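Local coordinates for protein intracellular exo-alpha-(1->5)-L-arabinofuranosidase (PDB 2Y2W) that hydrolyses terminal alpha-L-arabinofuranosyl bonds of arabinan and arabinoxylan as a family 51 glycoside hydrolase, contributing to the breakdown of plant cell walls, at residues V68-L71 / V75-G78; V108-G113 / D150-W155. One frame throughout, in Å; residues are numbered along the deposited sequence.

Interaction 1: residues V68-L71 / V75-G78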
ATOM      1  N   VAL D  68     -24.778  -8.360  11.180  1.00 25.94           N
ATOM      2  CA  VAL D  68     -24.134  -8.819  12.404  1.00 26.01           C
ATOM      3  C   VAL D  68     -22.660  -8.406  12.395  1.00 26.15           C
ATOM      4  O   VAL D  68     -21.884  -8.824  11.528  1.00 26.13           O
ATOM      5  CB  VAL D  68     -24.285 -10.355  12.597  1.00 25.98           C
ATOM      6  CG1 VAL D  68     -23.392 -10.856  13.716  1.00 25.96           C
ATOM      7  CG2 VAL D  68     -25.727 -10.713  12.897  1.00 25.85           C
ATOM      8  N   GLU D  69     -22.294  -7.565  13.358  1.00 26.20           N
ATOM      9  CA  GLU D  69     -20.922  -7.108  13.515  1.00 26.22           C
ATOM     10  C   GLU D  69     -20.356  -7.633  14.828  1.00 26.26           C
ATOM     11  O   GLU D  69     -21.094  -7.806  15.807  1.00 26.26           O
ATOM     12  CB  GLU D  69     -20.858  -5.575  13.484  1.00 26.22           C
ATOM     13  CG  GLU D  69     -19.437  -4.993  13.441  1.00 26.46           C
ATOM     14  CD  GLU D  69     -19.397  -3.469  13.396  1.00 26.98           C
ATOM     15  OE1 GLU D  69     -20.453  -2.833  13.183  1.00 27.42           O
ATOM     16  OE2 GLU D  69     -18.294  -2.902  13.564  1.00 26.46           O
ATOM     17  N   HIS D  70     -19.052  -7.896  14.843  1.00 26.15           N
ATOM     18  CA  HIS D  70     -18.346  -8.167  16.087  1.00 26.11           C
ATOM     19  C   HIS D  70     -18.259  -6.868  16.886  1.00 26.21           C
ATOM     20  O   HIS D  70     -17.193  -6.264  17.023  1.00 26.36           O
ATOM     21  CB  HIS D  70     -16.958  -8.735  15.815  1.00 25.91           C
ATOM     22  CG  HIS D  70     -16.960 -10.164  15.368  1.00 25.73           C
ATOM     23  ND1 HIS D  70     -16.298 -11.157  16.057  1.00 25.38           N
ATOM     24  CD2 HIS D  70     -17.539 -10.766  14.301  1.00 25.61           C
ATOM     25  CE1 HIS D  70     -16.469 -12.310  15.434  1.00 25.46           C
ATOM     26  NE2 HIS D  70     -17.218 -12.100  14.367  1.00 25.40           N
ATOM     27  N   LEU D  71     -19.415  -6.450  17.391  1.00 26.36           N
ATOM     28  CA  LEU D  71     -19.578  -5.223  18.148  1.00 26.42           C
ATOM     29  C   LEU D  71     -20.381  -5.568  19.388  1.00 26.57           C
ATOM     30  O   LEU D  71     -21.390  -6.274  19.302  1.00 26.60           O
ATOM     31  CB  LEU D  71     -20.347  -4.202  17.307  1.00 26.42           C
ATOM     32  CG  LEU D  71     -20.470  -2.720  17.679  1.00 26.28           C
ATOM     33  CD1 LEU D  71     -21.231  -2.010  16.578  1.00 26.14           C
ATOM     34  CD2 LEU D  71     -21.157  -2.476  19.020  1.00 26.23           C
ATOM     35  N   VAL D  75     -22.645 -10.555  18.584  1.00 26.52           N
ATOM     36  CA  VAL D  75     -22.160 -11.916  18.367  1.00 26.58           C
ATOM     37  C   VAL D  75     -22.100 -12.680  19.691  1.00 26.68           C
ATOM     38  O   VAL D  75     -22.785 -13.690  19.866  1.00 26.75           O
ATOM     39  CB  VAL D  75     -20.773 -11.931  17.674  1.00 26.48           C
ATOM     40  CG1 VAL D  75     -20.202 -13.333  17.640  1.00 26.36           C
ATOM     41  CG2 VAL D  75     -20.874 -11.378  16.266  1.00 26.69           C
ATOM     42  N   TYR D  76     -21.284 -12.186  20.617  1.00 26.76           N
ATOM     43  CA  TYR D  76     -21.086 -12.847  21.897  1.00 26.98           C
ATOM     44  C   TYR D  76     -22.137 -12.391  22.901  1.00 27.09           C
ATOM     45  O   TYR D  76     -22.182 -11.224  23.278  1.00 27.23           O
ATOM     46  CB  TYR D  76     -19.664 -12.601  22.411  1.00 26.97           C
ATOM     47  CG  TYR D  76     -18.596 -12.997  21.414  1.00 26.97           C
ATOM     48  CD1 TYR D  76     -18.309 -14.339  21.169  1.00 26.87           C
ATOM     49  CD2 TYR D  76     -17.880 -12.031  20.704  1.00 27.03           C
ATOM     50  CE1 TYR D  76     -17.338 -14.712  20.253  1.00 26.96           C
ATOM     51  CE2 TYR D  76     -16.902 -12.395  19.777  1.00 26.79           C
ATOM     52  CZ  TYR D  76     -16.639 -13.736  19.562  1.00 26.93           C
ATOM     53  OH  TYR D  76     -15.680 -14.116  18.656  1.00 26.87           O
ATOM     54  N   GLY D  77     -22.988 -13.324  23.317  1.00 27.26           N
ATOM     55  CA  GLY D  77     -24.132 -13.014  24.171  1.00 27.32           C
ATOM     56  C   GLY D  77     -25.345 -12.651  23.337  1.00 27.46           C
ATOM     57  O   GLY D  77     -26.394 -12.285  23.873  1.00 27.42           O
ATOM     58  N   GLY D  78     -25.188 -12.747  22.018  1.00 27.62           N
ATOM     59  CA  GLY D  78     -26.255 -12.456  21.073  1.00 27.73           C
ATOM     60  C   GLY D  78     -26.650 -13.707  20.322  1.00 27.81           C
ATOM     61  O   GLY D  78     -27.533 -14.448  20.755  1.00 27.96           O
TER
HETATM   62  O   HOH W   1     -19.833  -9.144  19.655  1.00 33.93           O
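Val75 meets the 68-71 segment through a single methyl, and this methyl makes most of the close contacts. With CG2 anti to its own carbonyl carbon, the valine sends that branch back across the loop, where it lies over one face of the imidazole of His70. Val75 CG2 is 4.1 Å from the centroid of the His70 ring and 19° off the ring normal, a CH-pi contact displaced toward the rim, with His70 CD2 the nearest ring atom. The same methyl touches Val68 CG1 at 3.6 Å, the two valines crossing at about a right angle, and it rests against the backbone as well, Val75 CG2 lying 3.6 Å from Glu69 O. The second branch, CG1, sits over the centre of the Tyr76 ring, so the forked side chain serves both aromatic groups. Those two rings approach each other obliquely, their planes at 80°, and His70 CE1 comes within 3.8 Å of Tyr76 OH without a bond between them.

Their polar ends are joined indirectly instead: Glu143 is hydrogen-bonded to Tyr76 OH through one carboxylate oxygen and to His70 ND1 through the other. His70 NE2 bonds to Tyr110 OH, so both imidazole nitrogens are engaged, which should fix the rotation of the ring. A water spans the backbones, weakly bonded to Leu71 O and to Val75 N. The Glu69 side chain starts away from 75-78; its carboxylate lies close to Asn114 and Gln409, and OE2 takes bonds from Phe115 N and Trp139 NE1. His70 centres an inverse gamma turn. This is the loop following the first strand of a parallel eight-stranded barrel, at the strand end where (beta/alpha)8 glycosidases bind substrate, and Glu69 probably contacts the arabinofuranose, as in related enzymes.

Interaction 2: residues V108-G113 / D150-W155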
ATOM      1  N   VAL D 108     -27.770 -11.553   5.802  1.00 25.29           N
ATOM      2  CA  VAL D 108     -27.104 -10.923   6.940  1.00 25.09           C
ATOM      3  C   VAL D 108     -25.679 -10.503   6.589  1.00 24.94           C
ATOM      4  O   VAL D 108     -24.896 -11.297   6.062  1.00 25.05           O
ATOM      5  CB  VAL D 108     -27.085 -11.850   8.186  1.00 25.14           C
ATOM      6  CG1 VAL D 108     -26.537 -11.107   9.398  1.00 25.26           C
ATOM      7  CG2 VAL D 108     -28.475 -12.387   8.486  1.00 24.87           C
ATOM      8  N   ARG D 109     -25.359  -9.248   6.890  1.00 24.74           N
ATOM      9  CA  ARG D 109     -24.041  -8.684   6.622  1.00 24.52           C
ATOM     10  C   ARG D 109     -23.075  -9.016   7.761  1.00 24.18           C
ATOM     11  O   ARG D 109     -23.424  -8.902   8.941  1.00 24.14           O
ATOM     12  CB  ARG D 109     -24.155  -7.174   6.404  1.00 24.69           C
ATOM     13  CG  ARG D 109     -22.883  -6.492   5.936  1.00 25.46           C
ATOM     14  CD  ARG D 109     -23.203  -5.135   5.347  1.00 26.62           C
ATOM     15  NE  ARG D 109     -21.998  -4.380   5.020  1.00 27.16           N
ATOM     16  CZ  ARG D 109     -21.548  -3.344   5.721  1.00 27.86           C
ATOM     17  NH1 ARG D 109     -22.206  -2.924   6.795  1.00 27.87           N
ATOM     18  NH2 ARG D 109     -20.439  -2.723   5.341  1.00 28.38           N
ATOM     19  N   TYR D 110     -21.864  -9.430   7.391  1.00 23.69           N
ATOM     20  CA  TYR D 110     -20.878  -9.966   8.329  1.00 23.09           C
ATOM     21  C   TYR D 110     -19.471  -9.751   7.766  1.00 22.90           C
ATOM     22  O   TYR D 110     -19.288  -9.818   6.549  1.00 22.83           O
ATOM     23  CB  TYR D 110     -21.142 -11.461   8.539  1.00 23.03           C
ATOM     24  CG  TYR D 110     -20.237 -12.145   9.545  1.00 22.87           C
ATOM     25  CD1 TYR D 110     -20.485 -12.051  10.915  1.00 22.49           C
ATOM     26  CD2 TYR D 110     -19.142 -12.893   9.125  1.00 22.43           C
ATOM     27  CE1 TYR D 110     -19.657 -12.674  11.838  1.00 22.62           C
ATOM     28  CE2 TYR D 110     -18.309 -13.522  10.040  1.00 22.73           C
ATOM     29  CZ  TYR D 110     -18.572 -13.409  11.395  1.00 22.66           C
ATOM     30  OH  TYR D 110     -17.748 -14.032  12.305  1.00 23.01           O
ATOM     31  N   PRO D 111     -18.472  -9.481   8.637  1.00 22.68           N
ATOM     32  CA  PRO D 111     -18.552  -9.270  10.083  1.00 22.51           C
ATOM     33  C   PRO D 111     -18.512  -7.794  10.500  1.00 22.34           C
ATOM     34  O   PRO D 111     -18.352  -7.500  11.685  1.00 22.46           O
ATOM     35  CB  PRO D 111     -17.301  -9.986  10.591  1.00 22.41           C
ATOM     36  CG  PRO D 111     -16.300  -9.817   9.481  1.00 22.67           C
ATOM     37  CD  PRO D 111     -17.066  -9.545   8.195  1.00 22.67           C
ATOM     38  N   GLY D 112     -18.654  -6.884   9.538  1.00 22.08           N
ATOM     39  CA  GLY D 112     -18.549  -5.451   9.805  1.00 21.65           C
ATOM     40  C   GLY D 112     -18.820  -4.580   8.589  1.00 21.26           C
ATOM     41  O   GLY D 112     -18.947  -5.088   7.481  1.00 21.19           O
ATOM     42  N   GLY D 113     -18.913  -3.265   8.785  1.00 20.99           N
ATOM     43  CA  GLY D 113     -18.768  -2.636  10.097  1.00 20.70           C
ATOM     44  C   GLY D 113     -17.343  -2.231  10.398  1.00 20.59           C
ATOM     45  O   GLY D 113     -16.400  -2.827   9.875  1.00 20.69           O
ATOM     46  N   ASP D 150     -16.136 -19.637   9.356  1.00 25.98           N
ATOM     47  CA  ASP D 150     -16.519 -21.045   9.484  1.00 26.13           C
ATOM     48  C   ASP D 150     -17.806 -21.167  10.302  1.00 26.20           C
ATOM     49  O   ASP D 150     -18.745 -21.858   9.904  1.00 26.19           O
ATOM     50  CB  ASP D 150     -15.411 -21.852  10.175  1.00 26.25           C
ATOM     51  CG  ASP D 150     -14.218 -22.144   9.267  1.00 26.68           C
ATOM     52  OD1 ASP D 150     -14.350 -22.065   8.025  1.00 26.90           O
ATOM     53  OD2 ASP D 150     -13.138 -22.478   9.809  1.00 26.76           O
ATOM     54  N   ASP D 151     -17.835 -20.473  11.438  1.00 26.27           N
ATOM     55  CA  ASP D 151     -18.933 -20.569  12.395  1.00 26.36           C
ATOM     56  C   ASP D 151     -20.163 -19.794  11.940  1.00 26.17           C
ATOM     57  O   ASP D 151     -21.288 -20.290  12.054  1.00 26.26           O
ATOM     58  CB  ASP D 151     -18.479 -20.094  13.779  1.00 26.50           C
ATOM     59  CG  ASP D 151     -17.342 -20.932  14.344  1.00 27.34           C
ATOM     60  OD1 ASP D 151     -17.550 -22.138  14.601  1.00 28.11           O
ATOM     61  OD2 ASP D 151     -16.237 -20.381  14.534  1.00 28.68           O
ATOM     62  N   PHE D 152     -19.954 -18.584  11.420  1.00 25.79           N
ATOM     63  CA  PHE D 152     -21.066 -17.775  10.927  1.00 25.54           C
ATOM     64  C   PHE D 152     -21.739 -18.410   9.711  1.00 25.44           C
ATOM     65  O   PHE D 152     -22.938 -18.219   9.493  1.00 25.44           O
ATOM     66  CB  PHE D 152     -20.643 -16.334  10.621  1.00 25.52           C
ATOM     67  CG  PHE D 152     -21.803 -15.419  10.339  1.00 24.99           C
ATOM     68  CD1 PHE D 152     -22.552 -14.886  11.382  1.00 24.51           C
ATOM     69  CD2 PHE D 152     -22.168 -15.117   9.032  1.00 24.37           C
ATOM     70  CE1 PHE D 152     -23.635 -14.055  11.124  1.00 24.36           C
ATOM     71  CE2 PHE D 152     -23.250 -14.290   8.768  1.00 24.10           C
ATOM     72  CZ  PHE D 152     -23.982 -13.757   9.814  1.00 23.99           C
ATOM     73  N   TYR D 153     -20.965 -19.160   8.926  1.00 25.35           N
ATOM     74  CA  TYR D 153     -21.519 -19.969   7.845  1.00 25.22           C
ATOM     75  C   TYR D 153     -22.509 -20.998   8.395  1.00 25.24           C
ATOM     76  O   TYR D 153     -23.613 -21.148   7.873  1.00 25.03           O
ATOM     77  CB  TYR D 153     -20.417 -20.679   7.050  1.00 25.14           C
ATOM     78  CG  TYR D 153     -20.960 -21.710   6.087  1.00 24.80           C
ATOM     79  CD1 TYR D 153     -21.565 -21.322   4.891  1.00 24.78           C
ATOM     80  CD2 TYR D 153     -20.897 -23.071   6.385  1.00 24.33           C
ATOM     81  CE1 TYR D 153     -22.078 -22.264   4.007  1.00 24.81           C
ATOM     82  CE2 TYR D 153     -21.411 -24.021   5.511  1.00 24.54           C
ATOM     83  CZ  TYR D 153     -21.997 -23.610   4.323  1.00 24.96           C
ATOM     84  OH  TYR D 153     -22.511 -24.543   3.454  1.00 25.73           O
ATOM     85  N   ARG D 154     -22.095 -21.701   9.446  1.00 25.32           N
ATOM     86  CA  ARG D 154     -22.945 -22.680  10.109  1.00 25.61           C
ATOM     87  C   ARG D 154     -24.199 -22.025  10.680  1.00 25.43           C
ATOM     88  O   ARG D 154     -25.293 -22.588  10.593  1.00 25.23           O
ATOM     89  CB  ARG D 154     -22.170 -23.428  11.197  1.00 25.78           C
ATOM     90  CG  ARG D 154     -21.247 -24.513  10.651  1.00 26.86           C
ATOM     91  CD  ARG D 154     -20.593 -25.309  11.771  1.00 28.47           C
ATOM     92  NE  ARG D 154     -19.403 -24.646  12.304  1.00 29.70           N
ATOM     93  CZ  ARG D 154     -18.155 -24.935  11.941  1.00 30.33           C
ATOM     94  NH1 ARG D 154     -17.917 -25.879  11.038  1.00 30.44           N
ATOM     95  NH2 ARG D 154     -17.140 -24.277  12.485  1.00 30.76           N
ATOM     96  N   TRP D 155     -24.036 -20.828  11.245  1.00 25.32           N
ATOM     97  CA  TRP D 155     -25.168 -20.062  11.762  1.00 25.22           C
ATOM     98  C   TRP D 155     -26.139 -19.699  10.641  1.00 25.38           C
ATOM     99  O   TRP D 155     -27.357 -19.835  10.795  1.00 25.40           O
ATOM    100  CB  TRP D 155     -24.697 -18.798  12.490  1.00 25.09           C
ATOM    101  CG  TRP D 155     -25.811 -18.070  13.185  1.00 24.14           C
ATOM    102  CD1 TRP D 155     -26.228 -18.252  14.472  1.00 23.30           C
ATOM    103  CD2 TRP D 155     -26.660 -17.061  12.626  1.00 23.29           C
ATOM    104  NE1 TRP D 155     -27.280 -17.415  14.750  1.00 23.12           N
ATOM    105  CE2 TRP D 155     -27.567 -16.673  13.636  1.00 23.23           C
ATOM    106  CE3 TRP D 155     -26.740 -16.442  11.370  1.00 22.64           C
ATOM    107  CZ2 TRP D 155     -28.547 -15.691  13.432  1.00 23.02           C
ATOM    108  CZ3 TRP D 155     -27.713 -15.470  11.166  1.00 22.94           C
ATOM    109  CH2 TRP D 155     -28.605 -15.104  12.194  1.00 22.91           C
TER
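The rings of Tyr110 and Phe152 lie almost parallel, planes at 3°, in an offset stack with centroids 4.0 Å apart. The phenol is enclosed on both sides: Phe152 covers one face, and Pro111 CB sits over the centre of the opposite one, folded there next to a cis peptide bond. The two side chains run past each other in opposite directions, so each ring also receives the other's methylene. Phe152 CB stands 3.8 Å from the Tyr110 ring centroid, 16° off its normal, while Tyr110 CB lies over the Phe152 face with Phe152 CE2 as its nearest atom at 3.5 Å. In both residues CG is anti to the backbone N, which carries the two rings toward each other.

The edge of the Phe152 ring belongs to Val108, whose CG1 approaches Phe152 CZ at 3.7 Å close to the ring plane. Val108 CG2 reaches the edge of the Trp155 indole, 4.2 Å from Trp155 CZ3, a looser touch. Val108 and Tyr110, alternate residues of the strand, thus face Phe152 and Trp155, with Arg109 directed to the other side of the strand, where its guanidinium pairs with the probable nucleophile Glu340. Strand 108-110 and helix segment 150-155 run nearly antiparallel, their axes 11.1 Å apart at closest approach, as in the beta-alpha units of a barrel.

Further around the helix, Arg154 NH2 donates a straight 3.0 Å salt-bridge bond to Asp151 OD1; the oxygen lies in the guanidinium plane, while the nitrogen comes from above the carboxylate plane. Asp151 also pairs with Arg128 and Arg131. Across the contact itself no hydrogen bond forms. It therefore rests on hydrophobic burial and van der Waals contact between matched surfaces, and the one polar group of the stack, Tyr110 OH, is satisfied by His70.

Overall arrangement
Followed from the N terminus, the chain leaves barrel strand 65-67 and at once closes the short loop of interaction 1 onto helix 75-79. It then passes through helix 94-103 into strand 107-110, where interaction 2 opens; that contact closes 37 residues later on helix 149-159. The two are in series, neither nested nor crossed, yet they touch. Strands one and two are neighbours in the barrel, so Val68 N meets Arg109 O, and the His70 and Tyr110 side chains, probably hydrogen-bonded, connect the two contacts. Interaction 1 thus ties a strand-end loop to its own following helix, whereas interaction 2 ties the second strand to the outer helical layer.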